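Local coordinates for 4-alpha-glucanotransferase (Corynebacterium glutamicum, PDB 5B68), which is an amylomaltase, a carbohydrate-active enzyme that pairs a TIM-barrel catalytic domain with an N-terminal beta-sandwich domain, at residues P538-G542 and P543-E547. Sequence-based numbering, arbitrary orientation.
With SO4 (sulfate ion), chain I.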
# COMPACT_ATOMS: atom_id res chain seq x y z
N PRO A 538 25.77 4.70 -9.56
CA PRO A 538 26.12 3.51 -10.32
C PRO A 538 27.57 3.58 -10.83
O PRO A 538 28.22 2.55 -10.88
CB PRO A 538 25.16 3.54 -11.48
CG PRO A 538 24.92 5.00 -11.71
CD PRO A 538 24.95 5.63 -10.34
N SER A 539 28.06 4.79 -11.14
CA SER A 539 29.34 4.97 -11.84
C SER A 539 30.65 5.03 -10.99
O SER A 539 31.55 4.23 -11.22
CB SER A 539 29.26 6.19 -12.77
OG SER A 539 29.20 7.41 -12.07
N GLN A 540 30.77 5.97 -10.05
CA GLN A 540 31.96 6.08 -9.18
C GLN A 540 31.60 5.56 -7.80
O GLN A 540 30.45 5.25 -7.56
CB GLN A 540 32.49 7.53 -9.12
CG GLN A 540 31.64 8.54 -8.35
CD GLN A 540 31.87 10.02 -8.76
OE1 GLN A 540 31.12 10.93 -8.33
NE2 GLN A 540 32.91 10.28 -9.58
N PRO A 541 32.58 5.38 -6.91
CA PRO A 541 32.15 5.03 -5.54
C PRO A 541 31.63 6.26 -4.80
O PRO A 541 32.02 7.41 -5.12
CB PRO A 541 33.42 4.44 -4.87
CG PRO A 541 34.51 4.50 -5.90
CD PRO A 541 34.03 5.30 -7.10
N GLY A 542 30.74 6.04 -3.85
CA GLY A 542 30.17 7.13 -3.10
C GLY A 542 28.79 7.55 -3.58
O GLY A 542 28.12 6.84 -4.35
N PRO A 543 28.33 8.74 -3.12
CA PRO A 543 26.92 9.07 -3.36
C PRO A 543 26.58 9.30 -4.81
O PRO A 543 27.42 9.74 -5.62
CB PRO A 543 26.73 10.36 -2.54
CG PRO A 543 27.81 10.33 -1.49
CD PRO A 543 28.99 9.76 -2.28
N ARG A 544 25.31 9.08 -5.12
CA ARG A 544 24.82 9.33 -6.44
C ARG A 544 24.90 10.82 -6.86
O ARG A 544 24.46 11.70 -6.11
CB ARG A 544 23.35 8.87 -6.54
CG ARG A 544 22.82 8.85 -7.98
CD ARG A 544 21.36 8.37 -7.99
NE ARG A 544 21.31 6.93 -7.64
CZ ARG A 544 21.41 5.94 -8.52
NH1 ARG A 544 21.37 4.67 -8.06
NH2 ARG A 544 21.52 6.14 -9.82
N ARG A 545 25.38 11.08 -8.06
CA ARG A 545 25.46 12.48 -8.53
C ARG A 545 24.07 12.97 -8.96
O ARG A 545 23.17 12.18 -9.38
CB ARG A 545 26.41 12.63 -9.72
CG ARG A 545 27.88 12.21 -9.45
CD ARG A 545 28.67 12.29 -10.76
NE ARG A 545 28.96 13.68 -11.12
CZ ARG A 545 29.96 14.38 -10.57
NH1 ARG A 545 30.16 15.64 -10.95
NH2 ARG A 545 30.75 13.84 -9.61
N GLN A 546 23.90 14.28 -8.96
CA GLN A 546 22.61 14.84 -9.32
C GLN A 546 22.08 14.29 -10.61
O GLN A 546 20.87 13.91 -10.73
CB GLN A 546 22.68 16.36 -9.41
CG GLN A 546 21.35 17.03 -9.67
CD GLN A 546 21.52 18.51 -9.52
OE1 GLN A 546 22.14 19.16 -10.37
NE2 GLN A 546 20.97 19.06 -8.45
N GLU A 547 22.94 14.30 -11.64
CA GLU A 547 22.55 13.89 -12.96
C GLU A 547 22.30 12.38 -13.10
O GLU A 547 21.72 11.95 -14.06
CB GLU A 547 23.57 14.33 -14.00
CG GLU A 547 24.97 13.71 -13.88
CD GLU A 547 25.90 14.47 -12.96
OE1 GLU A 547 27.13 14.24 -13.12
OE2 GLU A 547 25.44 15.21 -12.05
S SO4 I . 21.03 2.76 -11.33
O1 SO4 I . 20.12 3.70 -12.04
O2 SO4 I . 21.83 1.96 -12.31
O3 SO4 I . 21.99 3.46 -10.45
O4 SO4 I . 20.17 1.94 -10.46
O HOH W 1 30.13 9.80 -5.85
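R545 reaches back round the turn to Q540, and its side chain can be followed atom by atom. With chi1 at -60°, CG lies anti to the carbonyl carbon, beside the backbone N; from there R545 CG is 3.7 Å from Q540 OE1, with CD at a similar separation, so the aliphatic part already runs past the amide oxygen. A bend at chi3 then swings the guanidinium round. R545 NE turns to the following residues and meets E547 OE1 on its syn side, though well out of the carboxylate plane, at 2.8 Å, a salt bridge. At the tip, R545 NH2 donates to Q540 OE1 at 3.2 Å with an N-H...O angle of 156°. Both acceptors lie in the guanidinium plane, consistent with the two bonds limiting its rotation, while the Q540 amide stands steeply to it (planes 77° apart). Water 1 lies between Q540 OE1 and P543 O, within hydrogen-bonding distance of both and 2.7 Å from P543 O, a likely tie between the side chain and the turn's backbone. Q540, R545 and E547 also touch crystal neighbours, so lattice packing may influence this arrangement.

R544 is turned to a different set of partners. P538 CD sits over one face of its guanidinium, 3.5 Å from R544 NH2. Edge-on, the group grips a sulfate ion, probably from the crystallisation liquor: sulfate O3 accepts from R544 NH1 at 2.7 Å and from R544 NH2 at 2.8 Å. R544 NE makes a salt bridge with E535, and NH2 also bonds E548 O.

The turn is a surface excursion in the connection from strand 528-531 to strand 553-556, parallel neighbours in the eight-stranded sheet of the TIM-barrel domain. Buried P543 packs against W597, E600 and I601 of helix 587-607.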